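Local coordinates for protein CalG4 (PDB 3IA7) that is a GT-B fold protein with two Rossmann-like domains and binds calcium where two subunits meet, at residues Ala231-Val236 / His292-His297; Met265-Phe270 / Val283-Trp288. One frame throughout, in Å; residues are numbered along the deposited sequence. Where two conformers were deposited one is given.

Interaction 1: Ala231-Val236 / His292-His297; sequences APVLLV and HSVLAH. With CA (calcium ion), chain E.
V233 meets H297 and V294. Its CB lies 3.8 Å from H297 O. One water bridges the two backbones here: it accepts from V233 N and donates to A231 O and to H297 O. No direct hydrogen bond links the segments. V233 CG1 is anti to the backbone N (chi1 175°) and touches V294 CG1 at 4.1 Å, the two side chains crossing at about a right angle. L234 points away and touches F256 of helix 246-256. L235 comes back to this side. Its CB rests 4.0 Å from V294 CG1, so this one methyl serves both strand residues. L235 CD2 touches L295 CG at 3.8 Å, although the CB of L295 is directed away from the strand. Beyond the apolar patch, the H297 ring is held at both nitrogens. ND1 donates to S293 O in a bent bond of 2.7 Å, and NE2 binds calcium at 2.6 Å, with the ion in the ring plane. Q225, and L42 and E46 of the second subunit, also bind this ion. Helix 291-295 lies on the crossover from strand 283-286 to strand 298-303, beside strand 233-237, as in the Rossmann-like C-terminal domain of GT-B proteins.

Interaction 2: Met265-Phe270 / Val283-Trp288; sequences MAIGGF and VEAHQW
M265 sits opposite A285, and A266 opposite H286, in a parallel ladder. M265 N donates to E284 O at 2.8 Å, and M265 O accepts from H286 N at 2.9 Å. I267 N then bonds to H286 O at 2.8 Å. A weak bond from G268 N to Q287 O follows where the strands give way to loops. M265 is a selenomethionine. Its chain bends at chi3 (-72°), which sets CE 3.9 Å from V283 CG1, and CE also touches A285 CB. The pair lies at one edge of the parallel, Rossmann-like sheet of the C-terminal domain, with 283-286 outermost within the chain. Further along, Q287 CB and CG press on G268 O. W288 CH2 lies 3.5 Å from G269 CA, and G269 N stands over one face of the indole, toward its rim. G269 has no side chain to hinder this approach. Outside this shell, H286 NE2 donates to E284 OE1 at 2.8 Å in a nearly straight bond (173°), with the oxygen in the ring plane. E284 OE2 is hydrogen-bonded to H262 NE2 and W224 NE1 of the same chain. Q287 NE2 is hydrogen-bonded to L271 O, and G269 N to N240 OD1. W288 NE1 is hydrogen-bonded to P222 O of the second subunit, and the H286 ring meets W288 of that subunit edge-to-face.

Overall arrangement
The two interactions share the six-stranded parallel sheet of the C-terminal domain. Their centres are about 14 Å apart. Strands 233-237 and 262-266 are neighbours in the sheet, and V236 O probably accepts a hydrogen bond from A266 N, 2.8 Å away. Interaction 2 is nested along the chain inside the loop closed by interaction 1. Strand 283-286 forms the sheet edge in interaction 2, and the chain then runs into helix 291-295, which packs on strand 233-237 in interaction 1. Both contacts touch the second subunit, one through the calcium site, the other through the H286 and W288 rings, a hydrogen bond and packing of Q287. This end of the domain therefore takes part in the two-chain assembly.

Interaction 1: Ala231-Val236 / His292-His297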
loop_
_atom_site.group_PDB
_atom_site.type_symbol
_atom_site.label_atom_id
_atom_site.label_comp_id
_atom_site.label_asym_id
_atom_site.label_seq_id
_atom_site.Cartn_x
_atom_site.Cartn_y
_atom_site.Cartn_z
ATOM N N ALA A 231 -6.304 24.208 6.100
ATOM C CA ALA A 231 -5.220 24.687 5.221
ATOM C C ALA A 231 -5.388 24.099 3.810
ATOM O O ALA A 231 -5.575 22.895 3.692
ATOM C CB ALA A 231 -3.830 24.314 5.796
ATOM N N PRO A 232 -5.335 24.933 2.747
ATOM C CA PRO A 232 -5.364 24.393 1.384
ATOM C C PRO A 232 -4.017 23.724 1.123
ATOM O O PRO A 232 -2.964 24.335 1.377
ATOM C CB PRO A 232 -5.518 25.639 0.500
ATOM C CG PRO A 232 -5.877 26.769 1.441
ATOM C CD PRO A 232 -5.231 26.410 2.742
ATOM N N VAL A 233 -4.039 22.445 0.784
ATOM C CA VAL A 233 -2.792 21.684 0.693
ATOM C C VAL A 233 -2.536 21.368 -0.798
ATOM O O VAL A 233 -3.442 20.946 -1.518
ATOM C CB VAL A 233 -2.823 20.375 1.523
ATOM C CG1 VAL A 233 -1.524 19.545 1.289
ATOM C CG2 VAL A 233 -2.963 20.666 3.057
ATOM N N LEU A 234 -1.296 21.583 -1.231
ATOM C CA LEU A 234 -0.844 21.161 -2.535
ATOM C C LEU A 234 0.214 20.092 -2.405
ATOM O O LEU A 234 1.198 20.266 -1.649
ATOM C CB LEU A 234 -0.285 22.361 -3.311
ATOM C CG LEU A 234 0.361 22.068 -4.691
ATOM C CD1 LEU A 234 -0.644 21.548 -5.766
ATOM C CD2 LEU A 234 1.096 23.281 -5.208
ATOM N N LEU A 235 0.049 18.983 -3.139
ATOM C CA LEU A 235 1.150 18.016 -3.287
ATOM C C LEU A 235 1.834 18.258 -4.624
ATOM O O LEU A 235 1.178 18.333 -5.672
ATOM C CB LEU A 235 0.651 16.556 -3.198
ATOM C CG LEU A 235 1.696 15.407 -3.443
ATOM C CD1 LEU A 235 2.810 15.502 -2.482
ATOM C CD2 LEU A 235 1.044 14.046 -3.303
ATOM N N VAL A 236 3.138 18.362 -4.585
ATOM C CA VAL A 236 3.948 18.500 -5.776
ATOM C C VAL A 236 4.894 17.288 -5.890
ATOM O O VAL A 236 5.659 16.977 -4.956
ATOM C CB VAL A 236 4.844 19.768 -5.740
ATOM C CG1 VAL A 236 5.676 19.831 -7.057
ATOM C CG2 VAL A 236 3.992 21.020 -5.546
ATOM N N HIS A 292 -0.546 9.026 0.006
ATOM C CA HIS A 292 -1.958 8.912 0.386
ATOM C C HIS A 292 -2.355 9.863 1.522
ATOM O O HIS A 292 -3.423 10.463 1.471
ATOM C CB HIS A 292 -2.363 7.483 0.740
ATOM C CG HIS A 292 -3.842 7.251 0.641
ATOM N ND1 HIS A 292 -4.617 7.814 -0.356
ATOM C CD2 HIS A 292 -4.689 6.537 1.418
ATOM C CE1 HIS A 292 -5.875 7.444 -0.191
ATOM N NE2 HIS A 292 -5.945 6.669 0.878
ATOM N N SER A 293 -1.491 9.991 2.532
ATOM C CA SER A 293 -1.785 10.823 3.707
ATOM C C SER A 293 -1.873 12.279 3.262
ATOM O O SER A 293 -2.750 13.054 3.701
ATOM C CB SER A 293 -0.692 10.663 4.785
ATOM O OG SER A 293 -0.477 9.265 5.034
ATOM N N VAL A 294 -0.978 12.654 2.364
ATOM C CA VAL A 294 -1.004 14.063 1.881
ATOM C C VAL A 294 -2.205 14.255 0.958
ATOM O O VAL A 294 -2.971 15.232 1.128
ATOM C CB VAL A 294 0.302 14.476 1.254
ATOM C CG1 VAL A 294 0.271 15.940 0.778
ATOM C CG2 VAL A 294 1.434 14.228 2.254
ATOM N N LEU A 295 -2.404 13.334 0.006
ATOM C CA LEU A 295 -3.535 13.464 -0.961
ATOM C C LEU A 295 -4.863 13.486 -0.252
ATOM O O LEU A 295 -5.799 14.149 -0.717
ATOM C CB LEU A 295 -3.552 12.354 -2.046
ATOM C CG LEU A 295 -2.434 12.509 -3.104
ATOM C CD1 LEU A 295 -2.126 11.221 -3.887
ATOM C CD2 LEU A 295 -2.689 13.669 -4.024
ATOM N N ALA A 296 -4.983 12.752 0.855
ATOM C CA ALA A 296 -6.275 12.771 1.578
ATOM C C ALA A 296 -6.690 14.181 2.032
ATOM O O ALA A 296 -7.847 14.401 2.281
ATOM C CB ALA A 296 -6.288 11.753 2.785
ATOM N N HIS A 297 -5.738 15.113 2.162
ATOM C CA HIS A 297 -6.011 16.482 2.604
ATOM C C HIS A 297 -5.847 17.475 1.453
ATOM O O HIS A 297 -6.153 18.652 1.600
ATOM C CB HIS A 297 -5.091 16.897 3.765
ATOM C CG HIS A 297 -5.139 15.963 4.929
ATOM N ND1 HIS A 297 -4.319 14.864 5.027
ATOM C CD2 HIS A 297 -5.941 15.937 6.022
ATOM C CE1 HIS A 297 -4.608 14.198 6.138
ATOM N NE2 HIS A 297 -5.572 14.838 6.771
HETATM CA CA CA E . -6.310 13.962 9.058
HETATM O O HOH W 1 -6.557 21.296 1.532
HETATM O O HOH W 2 -8.498 14.646 8.810
HETATM O O HOH W 3 -6.364 16.184 9.835
#

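Interaction 2: Met265-Phe270 / Val283-Trp288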
loop_
_atom_site.group_PDB
_atom_site.type_symbol
_atom_site.label_atom_id
_atom_site.label_comp_id
_atom_site.label_asym_id
_atom_site.label_seq_id
_atom_site.Cartn_x
_atom_site.Cartn_y
_atom_site.Cartn_z
HETATM N N MSE A 265 6.385 18.951 -1.112
HETATM C CA MSE A 265 7.096 18.608 -2.334
HETATM C C MSE A 265 7.839 17.309 -2.110
HETATM O O MSE A 265 8.663 17.208 -1.192
HETATM C CB MSE A 265 8.029 19.732 -2.803
HETATM C CG MSE A 265 7.386 21.140 -2.668
HETATM SE SE MSE A 265 8.281 22.425 -3.771
HETATM C CE MSE A 265 9.944 22.510 -2.650
ATOM N N ALA A 266 7.531 16.304 -2.931
ATOM C CA ALA A 266 8.241 15.007 -2.926
ATOM C C ALA A 266 9.239 15.036 -4.073
ATOM O O ALA A 266 8.845 15.084 -5.260
ATOM C CB ALA A 266 7.271 13.864 -3.122
ATOM N N ILE A 267 10.523 15.030 -3.732
ATOM C CA ILE A 267 11.571 15.296 -4.710
ATOM C C ILE A 267 12.329 14.035 -5.168
ATOM O O ILE A 267 13.188 14.096 -6.026
ATOM C CB ILE A 267 12.534 16.437 -4.243
ATOM C CG1 ILE A 267 13.497 15.938 -3.135
ATOM C CG2 ILE A 267 11.771 17.696 -3.855
ATOM C CD1 ILE A 267 14.514 16.996 -2.676
ATOM N N GLY A 268 11.992 12.878 -4.597
ATOM C CA GLY A 268 12.583 11.610 -5.018
ATOM C C GLY A 268 13.958 11.332 -4.421
ATOM O O GLY A 268 14.515 12.164 -3.711
ATOM N N GLY A 269 14.518 10.169 -4.730
ATOM C CA GLY A 269 15.650 9.667 -3.986
ATOM C C GLY A 269 16.968 10.076 -4.563
ATOM O O GLY A 269 18.016 9.635 -4.079
ATOM N N PHE A 270 16.930 10.906 -5.610
ATOM C CA PHE A 270 18.143 11.291 -6.336
ATOM C C PHE A 270 18.490 12.772 -6.145
ATOM O O PHE A 270 19.511 13.237 -6.652
ATOM C CB PHE A 270 17.991 10.965 -7.830
ATOM C CG PHE A 270 17.886 9.495 -8.120
ATOM C CD1 PHE A 270 18.932 8.626 -7.802
ATOM C CD2 PHE A 270 16.738 8.978 -8.695
ATOM C CE1 PHE A 270 18.835 7.261 -8.066
ATOM C CE2 PHE A 270 16.619 7.629 -8.962
ATOM C CZ PHE A 270 17.670 6.754 -8.645
ATOM N N VAL A 283 6.181 25.603 3.147
ATOM C CA VAL A 283 6.602 24.638 2.109
ATOM C C VAL A 283 7.583 23.630 2.733
ATOM O O VAL A 283 8.544 24.033 3.391
ATOM C CB VAL A 283 7.290 25.388 0.939
ATOM C CG1 VAL A 283 7.685 24.429 -0.180
ATOM C CG2 VAL A 283 6.344 26.447 0.405
ATOM N N GLU A 284 7.323 22.339 2.536
ATOM C CA GLU A 284 8.226 21.314 3.025
ATOM C C GLU A 284 8.661 20.397 1.883
ATOM O O GLU A 284 7.865 20.054 0.989
ATOM C CB GLU A 284 7.568 20.542 4.147
ATOM C CG GLU A 284 6.235 19.867 3.805
ATOM C CD GLU A 284 5.653 19.177 5.049
ATOM O OE1 GLU A 284 6.407 18.406 5.662
ATOM O OE2 GLU A 284 4.479 19.413 5.433
ATOM N N ALA A 285 9.910 19.986 1.912
ATOM C CA ALA A 285 10.404 19.114 0.860
ATOM C C ALA A 285 10.978 17.829 1.450
ATOM O O ALA A 285 11.673 17.870 2.468
ATOM C CB ALA A 285 11.453 19.864 0.014
ATOM N N HIS A 286 10.677 16.690 0.815
ATOM C CA HIS A 286 11.099 15.384 1.323
ATOM C C HIS A 286 11.494 14.565 0.116
ATOM O O HIS A 286 10.840 14.672 -0.925
ATOM C CB HIS A 286 9.895 14.663 1.932
ATOM C CG HIS A 286 9.292 15.365 3.095
ATOM N ND1 HIS A 286 9.705 15.141 4.386
ATOM C CD2 HIS A 286 8.314 16.302 3.160
ATOM C CE1 HIS A 286 9.011 15.925 5.198
ATOM N NE2 HIS A 286 8.152 16.622 4.479
ATOM N N GLN A 287 12.514 13.731 0.237
ATOM C CA GLN A 287 12.763 12.748 -0.806
ATOM C C GLN A 287 11.570 11.807 -0.977
ATOM O O GLN A 287 11.174 11.547 -2.106
ATOM C CB GLN A 287 14.034 11.958 -0.548
ATOM C CG GLN A 287 15.326 12.805 -0.725
ATOM C CD GLN A 287 16.593 11.955 -0.763
ATOM O OE1 GLN A 287 16.649 10.869 -0.181
ATOM N NE2 GLN A 287 17.594 12.423 -1.480
ATOM N N TRP A 288 11.039 11.310 0.151
ATOM C CA TRP A 288 9.828 10.505 0.213
ATOM C C TRP A 288 8.811 11.086 1.197
ATOM O O TRP A 288 9.147 11.569 2.271
ATOM C CB TRP A 288 10.141 9.076 0.639
ATOM C CG TRP A 288 10.653 8.251 -0.517
ATOM C CD1 TRP A 288 9.889 7.619 -1.471
ATOM C CD2 TRP A 288 11.998 8.015 -0.871
ATOM N NE1 TRP A 288 10.688 6.983 -2.387
ATOM C CE2 TRP A 288 11.987 7.223 -2.052
ATOM C CE3 TRP A 288 13.235 8.320 -0.275
ATOM C CZ2 TRP A 288 13.150 6.766 -2.641
ATOM C CZ3 TRP A 288 14.331 7.916 -0.869
ATOM C CH2 TRP A 288 14.308 7.124 -2.043
#